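Local coordinates for serine hydrolase CCSP0084 (Cycloclasticus sp. P1, PDB 4I3F), which probably hydrolyses esters and meta-cleavage products formed in aromatic hydrocarbon breakdown, as a serine hydrolase of the alpha/beta hydrolase fold, at residues K43-L48 with E72-L77; Q118-G123 with R141-V146; A153-T158 with F253-N258; T246-D251 with H279-E284; G56-S61 with A78-G83. All blocks are in the same frame, centred on the assembly; numbering follows the deposited sequence.

Contact 1: residues K43-L48 with E72-L77; sequences KDTSIL and ENYHCL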
# COMPACT_ATOMS: atom_id res chain seq x y z
N LYS A 43 7.39 16.18 -14.60
CA LYS A 43 6.50 15.43 -15.50
C LYS A 43 5.04 15.87 -15.39
O LYS A 43 4.59 16.34 -14.34
CB LYS A 43 6.62 13.92 -15.25
CG LYS A 43 8.05 13.38 -15.32
CD LYS A 43 8.67 13.60 -16.69
CE LYS A 43 10.12 13.13 -16.73
NZ LYS A 43 10.71 13.23 -18.09
N ASP A 44 4.29 15.69 -16.48
CA ASP A 44 2.92 16.20 -16.56
C ASP A 44 1.87 15.30 -15.92
O ASP A 44 0.85 15.78 -15.42
CB ASP A 44 2.55 16.49 -18.02
CG ASP A 44 3.52 17.45 -18.69
OD1 ASP A 44 4.05 18.36 -18.01
OD2 ASP A 44 3.74 17.29 -19.91
N THR A 45 2.10 13.99 -15.94
CA THR A 45 1.12 13.05 -15.40
C THR A 45 1.67 12.45 -14.11
O THR A 45 2.85 12.09 -14.05
CB THR A 45 0.80 11.94 -16.41
OG1 THR A 45 0.35 12.52 -17.64
CG2 THR A 45 -0.27 11.00 -15.85
N SER A 46 0.83 12.34 -13.09
CA SER A 46 1.30 11.88 -11.79
C SER A 46 0.84 10.47 -11.43
O SER A 46 -0.15 9.96 -11.96
CB SER A 46 0.90 12.86 -10.68
OG SER A 46 -0.50 12.99 -10.57
N ILE A 47 1.59 9.84 -10.52
CA ILE A 47 1.21 8.57 -9.91
C ILE A 47 1.36 8.73 -8.40
O ILE A 47 2.41 9.16 -7.92
CB ILE A 47 2.12 7.41 -10.35
CG1 ILE A 47 2.19 7.29 -11.88
CG2 ILE A 47 1.64 6.09 -9.75
CD1 ILE A 47 3.25 6.28 -12.35
N LEU A 48 0.29 8.41 -7.67
CA LEU A 48 0.31 8.41 -6.21
C LEU A 48 0.50 6.96 -5.77
O LEU A 48 -0.29 6.10 -6.15
CB LEU A 48 -1.02 8.94 -5.67
CG LEU A 48 -1.23 8.91 -4.14
CD1 LEU A 48 -0.21 9.78 -3.43
CD2 LEU A 48 -2.65 9.33 -3.77
N GLU A 72 11.10 8.38 -14.59
CA GLU A 72 11.61 8.69 -15.92
C GLU A 72 10.51 9.28 -16.79
O GLU A 72 10.78 9.99 -17.76
CB GLU A 72 12.16 7.43 -16.60
CG GLU A 72 13.35 6.77 -15.89
CD GLU A 72 13.75 5.46 -16.56
OE1 GLU A 72 13.14 5.10 -17.58
OE2 GLU A 72 14.69 4.80 -16.06
N ASN A 73 9.26 8.97 -16.46
CA ASN A 73 8.14 9.39 -17.29
C ASN A 73 6.95 9.94 -16.51
O ASN A 73 6.04 10.54 -17.09
CB ASN A 73 7.71 8.22 -18.19
CG ASN A 73 8.83 7.76 -19.12
OD1 ASN A 73 9.53 6.79 -18.83
ND2 ASN A 73 9.00 8.46 -20.23
N TYR A 74 6.95 9.74 -15.19
CA TYR A 74 5.82 10.15 -14.37
C TYR A 74 6.24 10.94 -13.14
O TYR A 74 7.31 10.71 -12.58
CB TYR A 74 5.01 8.92 -13.91
CG TYR A 74 4.30 8.23 -15.05
CD1 TYR A 74 3.05 8.67 -15.47
CD2 TYR A 74 4.88 7.16 -15.71
CE1 TYR A 74 2.39 8.05 -16.51
CE2 TYR A 74 4.25 6.54 -16.76
CZ TYR A 74 3.00 6.99 -17.15
OH TYR A 74 2.36 6.38 -18.19
N HIS A 75 5.37 11.87 -12.72
CA HIS A 75 5.54 12.57 -11.45
C HIS A 75 5.05 11.66 -10.35
O HIS A 75 3.85 11.41 -10.22
CB HIS A 75 4.73 13.86 -11.46
CG HIS A 75 4.75 14.62 -10.17
ND1 HIS A 75 3.87 15.64 -9.88
CD2 HIS A 75 5.55 14.50 -9.08
CE1 HIS A 75 4.12 16.11 -8.68
NE2 HIS A 75 5.13 15.44 -8.17
N CYS A 76 5.98 11.15 -9.53
CA CYS A 76 5.61 10.21 -8.48
C CYS A 76 5.48 10.88 -7.12
O CYS A 76 6.37 11.63 -6.71
CB CYS A 76 6.65 9.10 -8.39
SG CYS A 76 6.72 8.06 -9.87
N LEU A 77 4.38 10.60 -6.43
CA LEU A 77 4.18 11.04 -5.05
C LEU A 77 4.00 9.80 -4.19
O LEU A 77 3.11 8.98 -4.44
CB LEU A 77 2.96 11.96 -4.94
CG LEU A 77 3.05 13.22 -5.81
CD1 LEU A 77 2.39 13.01 -7.17
CD2 LEU A 77 2.44 14.42 -5.09
O HOH W 1 2.40 16.24 -12.29
O HOH W 2 9.13 11.78 -20.05
O HOH W 3 12.88 11.75 -17.61
O HOH W 4 4.05 12.52 -17.49
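Ile47 lays its terminal methyl against the root of the Tyr74 ring, with CD1 3.5 Å from Tyr74 CG. Its CG1 is anti to its own carbonyl carbon (chi1 -54°) and the chain is extended beyond, which carries CD1 toward the neighbouring strand. An apolar, beta-branched residue suits this buried sheet face, which Ile47 shares with Cys76. Tyr74 suits the same surroundings because its ring is packed while its hydroxyl finds a hydrogen bond at Asp298. At the more open end Lys43 runs its aliphatic part along the backbone of the other segment, its CB 3.5 Å from His75 N. Only its tip needs polar company: NZ makes a weak 3.3 Å hydrogen bond to Glu72 O, and a water also bridges these two atoms. The long chain thus shields peptide groups and keeps its charge near solvent. Between these side chains a regular ladder joins the backbones: His75 N to Thr45 O (2.9 Å), Ile47 N to His75 O (2.8 Å) and Leu77 N to Ile47 O (2.9 Å). Strands 46-50 and 75-79, parallel neighbours linked through helices 59-63 and 66-70, form a beta-alpha-beta crossover in the central sheet of the alpha/beta hydrolase fold.

Contact 2: residues Q118-G123 with R141-V146; sequences QTHIVG and RFKKAV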
# COMPACT_ATOMS: atom_id res chain seq x y z
N GLN A 118 -6.17 15.32 -11.01
CA GLN A 118 -6.33 13.89 -11.26
C GLN A 118 -4.98 13.20 -11.25
O GLN A 118 -3.99 13.76 -11.75
CB GLN A 118 -7.00 13.64 -12.60
CG GLN A 118 -8.43 14.15 -12.72
CD GLN A 118 -9.15 13.54 -13.91
OE1 GLN A 118 -8.68 13.60 -15.04
NE2 GLN A 118 -10.30 12.93 -13.65
N THR A 119 -4.94 11.98 -10.72
CA THR A 119 -3.70 11.21 -10.64
C THR A 119 -3.92 9.73 -10.93
O THR A 119 -5.01 9.19 -10.67
CB THR A 119 -3.04 11.39 -9.25
OG1 THR A 119 -1.73 10.80 -9.25
CG2 THR A 119 -3.88 10.75 -8.15
N HIS A 120 -2.91 9.06 -11.47
CA HIS A 120 -2.88 7.60 -11.44
C HIS A 120 -2.58 7.18 -10.01
O HIS A 120 -2.08 7.98 -9.22
CB HIS A 120 -1.80 7.03 -12.36
CG HIS A 120 -2.04 7.23 -13.83
ND1 HIS A 120 -3.24 6.95 -14.45
CD2 HIS A 120 -1.19 7.64 -14.81
CE1 HIS A 120 -3.13 7.20 -15.74
NE2 HIS A 120 -1.90 7.62 -15.99
N ILE A 121 -2.86 5.93 -9.67
CA ILE A 121 -2.66 5.48 -8.29
C ILE A 121 -2.23 4.01 -8.23
O ILE A 121 -2.68 3.18 -9.04
CB ILE A 121 -3.93 5.77 -7.43
CG1 ILE A 121 -3.73 5.38 -5.96
CG2 ILE A 121 -5.19 5.14 -8.05
CD1 ILE A 121 -4.80 5.95 -5.02
N VAL A 122 -1.32 3.72 -7.31
CA VAL A 122 -0.85 2.35 -7.07
C VAL A 122 -1.00 2.09 -5.58
O VAL A 122 -0.63 2.94 -4.76
CB VAL A 122 0.64 2.18 -7.42
CG1 VAL A 122 1.09 0.73 -7.17
CG2 VAL A 122 0.90 2.54 -8.88
N GLY A 123 -1.56 0.94 -5.21
CA GLY A 123 -1.70 0.63 -3.80
C GLY A 123 -1.37 -0.80 -3.43
O GLY A 123 -1.86 -1.76 -4.06
N ARG A 141 -11.05 12.16 -8.94
CA ARG A 141 -9.67 12.57 -8.67
C ARG A 141 -8.67 11.55 -9.20
O ARG A 141 -7.46 11.73 -9.04
CB ARG A 141 -9.44 12.75 -7.17
CG ARG A 141 -10.33 13.79 -6.50
CD ARG A 141 -10.26 15.15 -7.19
NE ARG A 141 -8.95 15.80 -7.04
CZ ARG A 141 -8.59 16.53 -5.99
NH1 ARG A 141 -9.41 16.69 -4.97
NH2 ARG A 141 -7.38 17.09 -5.95
N PHE A 142 -9.16 10.48 -9.82
CA PHE A 142 -8.28 9.37 -10.21
C PHE A 142 -8.47 8.92 -11.64
O PHE A 142 -9.58 8.98 -12.19
CB PHE A 142 -8.41 8.20 -9.22
CG PHE A 142 -8.09 8.60 -7.82
CD1 PHE A 142 -9.10 8.99 -6.93
CD2 PHE A 142 -6.77 8.68 -7.40
CE1 PHE A 142 -8.79 9.41 -5.64
CE2 PHE A 142 -6.46 9.10 -6.12
CZ PHE A 142 -7.47 9.46 -5.24
N LYS A 143 -7.36 8.48 -12.24
CA LYS A 143 -7.33 8.06 -13.64
C LYS A 143 -7.25 6.54 -13.66
O LYS A 143 -8.27 5.87 -13.52
CB LYS A 143 -6.13 8.71 -14.35
CG LYS A 143 -6.30 10.22 -14.62
CD LYS A 143 -4.97 10.98 -14.64
CE LYS A 143 -4.09 10.59 -15.83
NZ LYS A 143 -4.72 10.98 -17.13
N LYS A 144 -6.05 5.99 -13.82
CA LYS A 144 -5.89 4.53 -13.75
C LYS A 144 -5.38 4.08 -12.40
O LYS A 144 -4.68 4.84 -11.71
CB LYS A 144 -4.91 4.04 -14.81
CG LYS A 144 -5.41 4.07 -16.24
CD LYS A 144 -4.30 3.56 -17.15
CE LYS A 144 -4.82 2.74 -18.31
NZ LYS A 144 -5.21 3.58 -19.48
N ALA A 145 -5.70 2.84 -12.04
CA ALA A 145 -5.30 2.28 -10.75
C ALA A 145 -4.59 0.94 -10.91
O ALA A 145 -5.01 0.09 -11.71
CB ALA A 145 -6.50 2.13 -9.82
N VAL A 146 -3.52 0.75 -10.15
CA VAL A 146 -2.87 -0.55 -10.02
C VAL A 146 -2.94 -0.98 -8.57
O VAL A 146 -2.54 -0.23 -7.68
CB VAL A 146 -1.39 -0.48 -10.45
CG1 VAL A 146 -0.67 -1.79 -10.08
CG2 VAL A 146 -1.29 -0.23 -11.94
O HOH W 5 -7.74 12.36 -17.38
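His120 meets two consecutive lysines, Lys143 over a face and Lys144 at the edge, at a beta bulge that interrupts the parallel pairing of strands 119-123 and 142-146, the two strands of a beta-alpha-beta unit connected by helix 126-137. Thr119 pairs with Phe142 but Ile121 pairs with Ala145, so the second strand holds one residue more. The imidazole makes use of this irregularity: its ND1 accepts the backbone N-H of Lys144 at 3.0 Å, the donor lying exactly in the ring plane. Lys143 bends at chi3 (67°) and chi4 (65°), which swings CE over one face of the same ring, 3.8 Å from its centroid, in a CH-pi contact. Lys144 runs alongside the imidazole, CB 3.4 Å from His120 ND1, before its amine reaches a salt bridge with Asp302. Two lysine amines in the neighbourhood would probably disfavour a proton on His120, in keeping with its acceptor role; the ring also stacks with Phe297.

On the other sheet face, Ile121 and Phe142 pack on helix 126-137, and Thr119 and Phe142 on Leu111 of helix 96-113. Phe142 lies beside Thr119, whose CG2 is 3.6 Å from Phe142 CD2, while Ile121 approaches the ring at a slant, CD1 3.7 Å from Phe142 CE2. Small Ala145 fits next to branched Ile121, Ala145 CB 3.7 Å from Ile121 CG2. Threonine serves two needs: its methyl joins the apolar packing, while Thr119 OG1, already linked to Ser46, donates to His120 O at 2.8 Å, in the carbonyl plane and on a lone pair.

Contact 3: residues A153-T158 with F253-N258; sequences APFAPT and FIPLNN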
# COMPACT_ATOMS: atom_id res chain seq x y z
N ALA A 153 -11.37 -7.28 -0.29
CA ALA A 153 -12.24 -8.44 -0.49
C ALA A 153 -12.40 -9.17 0.84
O ALA A 153 -11.53 -9.09 1.70
CB ALA A 153 -11.65 -9.36 -1.54
N PRO A 154 -13.52 -9.89 1.02
CA PRO A 154 -13.70 -10.62 2.28
C PRO A 154 -12.85 -11.89 2.32
O PRO A 154 -12.79 -12.62 1.33
CB PRO A 154 -15.20 -10.96 2.26
CG PRO A 154 -15.57 -10.99 0.81
CD PRO A 154 -14.72 -9.92 0.17
N PHE A 155 -12.18 -12.12 3.45
CA PHE A 155 -11.43 -13.36 3.69
C PHE A 155 -11.19 -13.59 5.18
O PHE A 155 -11.19 -12.64 5.98
CB PHE A 155 -10.10 -13.40 2.91
CG PHE A 155 -9.11 -12.33 3.30
CD1 PHE A 155 -8.13 -12.59 4.25
CD2 PHE A 155 -9.14 -11.09 2.68
CE1 PHE A 155 -7.20 -11.61 4.61
CE2 PHE A 155 -8.20 -10.11 3.02
CZ PHE A 155 -7.24 -10.38 3.99
N ALA A 156 -11.01 -14.85 5.56
CA ALA A 156 -10.67 -15.16 6.94
C ALA A 156 -9.22 -14.80 7.19
O ALA A 156 -8.39 -14.86 6.27
CB ALA A 156 -10.93 -16.64 7.25
N PRO A 157 -8.89 -14.40 8.43
CA PRO A 157 -7.50 -14.01 8.71
C PRO A 157 -6.51 -15.10 8.33
O PRO A 157 -6.76 -16.28 8.58
CB PRO A 157 -7.50 -13.81 10.22
CG PRO A 157 -8.92 -13.40 10.54
CD PRO A 157 -9.79 -14.16 9.57
N THR A 158 -5.40 -14.69 7.71
CA THR A 158 -4.32 -15.59 7.37
C THR A 158 -3.30 -15.57 8.50
O THR A 158 -3.32 -14.67 9.35
CB THR A 158 -3.61 -15.11 6.10
OG1 THR A 158 -3.25 -13.74 6.27
CG2 THR A 158 -4.54 -15.22 4.89
N PHE A 253 -0.02 -13.38 3.06
CA PHE A 253 -0.75 -12.40 3.87
C PHE A 253 -2.18 -12.18 3.34
O PHE A 253 -3.15 -12.24 4.10
CB PHE A 253 0.03 -11.06 3.91
CG PHE A 253 1.33 -11.15 4.66
CD1 PHE A 253 1.43 -10.68 5.96
CD2 PHE A 253 2.45 -11.75 4.08
CE1 PHE A 253 2.63 -10.77 6.67
CE2 PHE A 253 3.65 -11.85 4.78
CZ PHE A 253 3.75 -11.36 6.07
N ILE A 254 -2.29 -11.90 2.05
CA ILE A 254 -3.59 -11.67 1.42
C ILE A 254 -3.82 -12.82 0.44
O ILE A 254 -3.03 -13.03 -0.46
CB ILE A 254 -3.62 -10.35 0.62
CG1 ILE A 254 -3.04 -9.20 1.44
CG2 ILE A 254 -5.06 -10.04 0.15
CD1 ILE A 254 -3.77 -8.96 2.76
N PRO A 255 -4.92 -13.58 0.61
CA PRO A 255 -5.15 -14.76 -0.24
C PRO A 255 -5.33 -14.37 -1.70
O PRO A 255 -5.90 -13.32 -1.99
CB PRO A 255 -6.44 -15.34 0.33
CG PRO A 255 -6.56 -14.78 1.71
CD PRO A 255 -5.96 -13.41 1.63
N LEU A 256 -4.83 -15.20 -2.60
CA LEU A 256 -4.97 -14.95 -4.03
C LEU A 256 -6.43 -14.84 -4.42
O LEU A 256 -6.77 -14.10 -5.36
CB LEU A 256 -4.32 -16.11 -4.81
CG LEU A 256 -4.45 -16.12 -6.33
CD1 LEU A 256 -3.79 -14.89 -6.92
CD2 LEU A 256 -3.80 -17.39 -6.88
N ASN A 257 -7.31 -15.55 -3.72
CA ASN A 257 -8.74 -15.48 -4.01
C ASN A 257 -9.30 -14.05 -3.94
O ASN A 257 -10.32 -13.75 -4.57
CB ASN A 257 -9.56 -16.39 -3.09
CG ASN A 257 -9.43 -17.86 -3.46
OD1 ASN A 257 -9.04 -18.20 -4.57
ND2 ASN A 257 -9.77 -18.73 -2.52
N ASN A 258 -8.65 -13.16 -3.20
CA ASN A 258 -9.11 -11.76 -3.15
C ASN A 258 -9.00 -11.08 -4.46
O ASN A 258 -9.79 -10.30 -4.81
CB ASN A 258 -8.26 -10.91 -2.29
CG ASN A 258 -8.44 -11.23 -0.98
OD1 ASN A 258 -9.39 -10.85 -0.51
ND2 ASN A 258 -7.70 -12.24 -0.46
O HOH W 6 -12.02 -13.10 -1.06
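Phe155 rests one face of its ring on Pro255, whose CD stands 3.6 Å from the ring centroid and 16° off the ring normal. This is a CH-pi contact, and proline suits it because CD, bonded to the peptide nitrogen, carries somewhat polarised hydrogens. Phe155 CZ also touches Ile254 CD1 at 3.9 Å. The ring reaches this place by being tucked over its own backbone (chi1 63°), a less common choice for an aromatic residue. The amide of Asn258 stands nearly perpendicular to it, the planes 83° apart. Further along, Thr158 divides its two branches: CG2 packs 3.8 Å from Pro255 CG, while OG1 donates a short 2.6 Å hydrogen bond to Phe253 O.

Around this first shell, each partner is fixed by its own surroundings. Asn258 grips Pro255 O twice, through its backbone N at 3.0 Å and its side-chain ND2 at 2.6 Å, both from the same face of the carbonyl plane. Asp251 OD1 takes the N-H groups of Phe253 and Ile254. Thr158 is the N-cap of helix 159-165, its OG1 accepting from Leu161 N. Phe155 also touches Ile226 of helix 222-229, among the helices inserted after strand 142-148, which probably form the cap. A hydroxyl that gives one hydrogen bond to the loop and takes one from the helix start, beside apolar packing, couples the start of helix 159-165 to the loop after Asp251.

Contact 4: residues T246-D251 with H279-E284; sequences THARED and HWVQIE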
# COMPACT_ATOMS: atom_id res chain seq x y z
N THR A 246 -2.72 -6.73 -9.44
CA THR A 246 -1.61 -7.67 -9.44
C THR A 246 -1.58 -8.41 -8.12
O THR A 246 -1.97 -7.86 -7.09
CB THR A 246 -0.26 -6.99 -9.69
OG1 THR A 246 0.07 -6.12 -8.60
CG2 THR A 246 -0.31 -6.18 -10.99
N HIS A 247 -1.15 -9.66 -8.15
CA HIS A 247 -1.14 -10.46 -6.93
C HIS A 247 -0.11 -11.55 -7.03
O HIS A 247 0.15 -12.09 -8.11
CB HIS A 247 -2.51 -11.09 -6.70
CG HIS A 247 -2.87 -11.26 -5.26
ND1 HIS A 247 -3.76 -10.43 -4.62
CD2 HIS A 247 -2.47 -12.17 -4.34
CE1 HIS A 247 -3.88 -10.80 -3.36
NE2 HIS A 247 -3.12 -11.86 -3.16
N ALA A 248 0.49 -11.89 -5.90
CA ALA A 248 1.43 -13.01 -5.86
C ALA A 248 0.67 -14.30 -5.64
O ALA A 248 -0.15 -14.39 -4.73
CB ALA A 248 2.41 -12.80 -4.74
N ARG A 249 0.98 -15.32 -6.44
CA ARG A 249 0.27 -16.59 -6.31
C ARG A 249 0.44 -17.15 -4.91
O ARG A 249 -0.53 -17.64 -4.31
CB ARG A 249 0.77 -17.59 -7.36
CG ARG A 249 -0.01 -18.90 -7.37
CD ARG A 249 0.49 -19.85 -8.45
NE ARG A 249 1.88 -20.25 -8.22
CZ ARG A 249 2.64 -20.90 -9.10
NH1 ARG A 249 2.14 -21.25 -10.27
NH2 ARG A 249 3.90 -21.22 -8.81
N GLU A 250 1.65 -17.05 -4.37
CA GLU A 250 1.96 -17.60 -3.05
C GLU A 250 1.85 -16.59 -1.90
O GLU A 250 2.45 -16.80 -0.84
CB GLU A 250 3.37 -18.21 -3.05
CG GLU A 250 3.54 -19.45 -3.94
CD GLU A 250 3.83 -19.12 -5.40
OE1 GLU A 250 3.87 -17.94 -5.77
OE2 GLU A 250 4.03 -20.08 -6.18
N ASP A 251 1.10 -15.51 -2.09
CA ASP A 251 0.96 -14.48 -1.05
C ASP A 251 0.57 -15.10 0.29
O ASP A 251 -0.46 -15.79 0.39
CB ASP A 251 -0.09 -13.45 -1.50
CG ASP A 251 -0.04 -12.15 -0.72
OD1 ASP A 251 0.20 -12.16 0.51
OD2 ASP A 251 -0.28 -11.10 -1.33
N HIS A 279 4.08 -11.69 -1.06
CA HIS A 279 3.26 -10.48 -1.00
C HIS A 279 3.91 -9.22 -1.60
O HIS A 279 3.24 -8.45 -2.29
CB HIS A 279 2.82 -10.18 0.43
CG HIS A 279 1.91 -8.99 0.52
ND1 HIS A 279 0.65 -8.99 -0.05
CD2 HIS A 279 2.10 -7.75 1.02
CE1 HIS A 279 0.09 -7.81 0.14
NE2 HIS A 279 0.95 -7.04 0.78
N TRP A 280 5.19 -9.01 -1.31
CA TRP A 280 5.91 -7.86 -1.86
C TRP A 280 6.33 -8.10 -3.31
O TRP A 280 7.52 -8.29 -3.58
CB TRP A 280 7.16 -7.56 -1.04
CG TRP A 280 6.89 -6.88 0.27
CD1 TRP A 280 5.73 -6.25 0.65
CD2 TRP A 280 7.79 -6.75 1.38
NE1 TRP A 280 5.86 -5.75 1.92
CE2 TRP A 280 7.12 -6.05 2.39
CE3 TRP A 280 9.10 -7.17 1.61
CZ2 TRP A 280 7.72 -5.74 3.62
CZ3 TRP A 280 9.70 -6.87 2.83
CH2 TRP A 280 9.00 -6.17 3.82
N VAL A 281 5.36 -8.10 -4.22
CA VAL A 281 5.59 -8.35 -5.64
C VAL A 281 6.62 -7.36 -6.19
O VAL A 281 7.46 -7.73 -7.01
CB VAL A 281 4.29 -8.21 -6.47
CG1 VAL A 281 4.55 -8.47 -7.93
CG2 VAL A 281 3.21 -9.17 -5.96
N GLN A 282 6.55 -6.12 -5.71
CA GLN A 282 7.40 -5.05 -6.22
C GLN A 282 8.86 -5.17 -5.81
O GLN A 282 9.74 -4.54 -6.41
CB GLN A 282 6.83 -3.68 -5.81
CG GLN A 282 7.32 -3.12 -4.47
CD GLN A 282 6.70 -3.78 -3.24
OE1 GLN A 282 6.08 -4.85 -3.32
NE2 GLN A 282 6.88 -3.14 -2.09
N ILE A 283 9.13 -5.98 -4.78
CA ILE A 283 10.50 -6.26 -4.35
C ILE A 283 10.98 -7.58 -4.94
O ILE A 283 12.12 -7.69 -5.38
CB ILE A 283 10.62 -6.34 -2.81
CG1 ILE A 283 10.03 -5.11 -2.13
CG2 ILE A 283 12.09 -6.53 -2.39
CD1 ILE A 283 10.70 -3.83 -2.51
N GLU A 284 10.10 -8.59 -4.95
CA GLU A 284 10.50 -9.91 -5.44
C GLU A 284 10.76 -9.88 -6.93
O GLU A 284 11.75 -10.42 -7.41
CB GLU A 284 9.42 -10.95 -5.12
CG GLU A 284 9.81 -12.40 -5.42
CD GLU A 284 9.69 -13.28 -4.18
OE1 GLU A 284 8.79 -13.02 -3.36
OE2 GLU A 284 10.49 -14.22 -4.04
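His247 and Ala248 bring the end of strand 246-248 up against Val281, at the start of helix 281-284. Ala248 CB lies 3.9 Å from Val281 CG2, and a methyl-sized side chain suits a point where the helix start lies against the strand. His247 turns its imidazole elsewhere, NE2 bonding to Ile254 O. From Ala248 the chain enters a type I beta turn, closed by Asp251 N to Ala248 O at 3.1 Å. Arg249 and Glu250 suit its outer corner, since a salt bridge joins them, NE and NH2 of the arginine both meeting Glu250 OE2. The turn delivers Asp251, with CG anti to the backbone N (chi1 -164°), to the ring of His279. Asp251 OD2 takes the ND1 hydrogen at 2.6 Å on its syn side, and the N-H...O angle is 173°. The carboxylate oxygen is in the imidazole plane, although the two planes are turned 55° apart. Asp251 OD1 is held meanwhile by the loop that follows, which keeps the carboxylate in position. So straight and short a bond fixes the rotation of His279 beside Ser125, consistent with the Ser-His-Asp triad of serine hydrolases of this fold.

Contact 5: residues G56-S61 with A78-G83; sequences GANAMS and APDIAG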
# COMPACT_ATOMS: atom_id res chain seq x y z
N GLY A 56 6.31 -1.04 10.97
CA GLY A 56 7.40 -0.18 10.56
C GLY A 56 7.34 0.22 9.10
O GLY A 56 8.29 0.80 8.57
N ALA A 57 6.23 -0.10 8.43
CA ALA A 57 6.06 0.27 7.03
C ALA A 57 6.17 1.78 6.82
O ALA A 57 5.77 2.57 7.68
CB ALA A 57 4.73 -0.22 6.49
N ASN A 58 6.72 2.16 5.67
CA ASN A 58 6.70 3.56 5.23
C ASN A 58 6.78 3.59 3.70
O ASN A 58 6.87 2.54 3.06
CB ASN A 58 7.79 4.41 5.92
CG ASN A 58 9.23 4.10 5.45
OD1 ASN A 58 10.16 4.83 5.78
ND2 ASN A 58 9.40 3.05 4.68
N ALA A 59 6.74 4.78 3.12
CA ALA A 59 6.72 4.91 1.66
C ALA A 59 7.96 4.31 1.02
O ALA A 59 7.87 3.49 0.12
CB ALA A 59 6.56 6.37 1.27
N MET A 60 9.13 4.73 1.49
CA MET A 60 10.35 4.32 0.81
C MET A 60 10.65 2.83 0.92
O MET A 60 11.19 2.26 -0.02
CB MET A 60 11.54 5.16 1.28
CG MET A 60 11.46 6.59 0.79
SD MET A 60 11.15 6.67 -0.98
CE MET A 60 12.72 6.04 -1.56
N SER A 61 10.29 2.19 2.03
CA SER A 61 10.57 0.76 2.18
C SER A 61 9.81 -0.04 1.12
O SER A 61 10.29 -1.07 0.64
CB SER A 61 10.24 0.24 3.59
OG SER A 61 8.85 0.28 3.84
N ALA A 78 4.85 9.64 -3.17
CA ALA A 78 4.78 8.48 -2.28
C ALA A 78 4.82 8.93 -0.83
O ALA A 78 5.90 9.12 -0.27
CB ALA A 78 5.92 7.51 -2.57
N PRO A 79 3.65 9.13 -0.23
CA PRO A 79 3.64 9.62 1.16
C PRO A 79 3.72 8.49 2.18
O PRO A 79 3.30 7.36 1.89
CB PRO A 79 2.28 10.29 1.26
CG PRO A 79 1.39 9.43 0.34
CD PRO A 79 2.30 9.13 -0.83
N ASP A 80 4.24 8.80 3.37
CA ASP A 80 3.99 7.94 4.52
C ASP A 80 2.51 8.11 4.85
O ASP A 80 2.01 9.23 5.00
CB ASP A 80 4.84 8.34 5.74
CG ASP A 80 6.31 7.96 5.60
OD1 ASP A 80 6.70 7.33 4.59
OD2 ASP A 80 7.09 8.30 6.52
N ILE A 81 1.81 6.99 4.93
CA ILE A 81 0.38 7.01 5.19
C ILE A 81 0.18 7.33 6.67
O ILE A 81 1.03 6.99 7.50
CB ILE A 81 -0.24 5.67 4.74
CG1 ILE A 81 -0.12 5.53 3.22
CG2 ILE A 81 -1.70 5.55 5.13
CD1 ILE A 81 -0.50 4.16 2.70
N ALA A 82 -0.91 8.02 7.00
CA ALA A 82 -1.12 8.50 8.35
C ALA A 82 -0.98 7.38 9.37
O ALA A 82 -1.49 6.27 9.16
CB ALA A 82 -2.49 9.19 8.47
N GLY A 83 -0.26 7.66 10.45
CA GLY A 83 -0.01 6.65 11.47
C GLY A 83 1.26 5.85 11.22
O GLY A 83 1.72 5.12 12.10
O HOH W 7 9.22 7.18 3.34
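Ala59 presents its backbone N-H to the carboxylate of Asp80, N to OD1 2.9 Å, in a nearly straight bond with an angle of 173° at the hydrogen. The torsions of the aspartate explain the approach. CG stands anti to the carbonyl carbon (chi1 -74°), and OD1 is turned back to the side of CA, so that it faces the start of helix 59-63. The donor comes on the anti side of OD1 and well out of the carboxylate plane. A water extends the grip one residue further: it accepts from Met60 N at 3.1 Å and donates to Asp80 OD1 at 2.8 Å. OD2 is spoken for by Leu86 N, so both oxygens have backbone partners. An aspartate fits here because its short side chain can tie the start of helix 59-63 to the backbone at Leu86, and the N-H groups at the helix start would probably stabilise its negative charge.

Asn58, the N-cap residue, folds its side chain back above its own main chain (chi1 72°). It therefore runs alongside that of Asp80, with Asn58 CB 3.4 Å from Asp80 OD1. Ala59 has no torsion to choose, and its small size matters: CB packs 3.2 Å from Ala78 O and also touches Pro79 O and the methyl of Ala78, a closeness that suits a single methyl. Ala78 O is also met by Asn37 ND2 of the next strand. The helix that follows strand 46-50 is thereby fastened at the C-terminal end of the parallel strands, where alpha/beta hydrolases build their active sites.

How the contacts relate
Contacts 1 and 2 are strand pairings of one sheet, joined directly where strand 46-50 lies beside strand 119-124, with Leu48 O accepting from Val122 N. Both rely on backbone ladders; contact 2 is the more buried, whereas contact 1 reaches solvent. Contact 5 shares strand 75-79 with contact 1, but at its other end a single carboxylate replaces the ladder. Contacts 4 and 5 are also buried, each turning on one aspartate: a backbone N-H is its partner in contact 5, a histidine in contact 4. Contact 3, partly buried and about 31 Å from contact 1 between centres, is loop packing, tied to contact 4 through Ile254 O and His247 NE2.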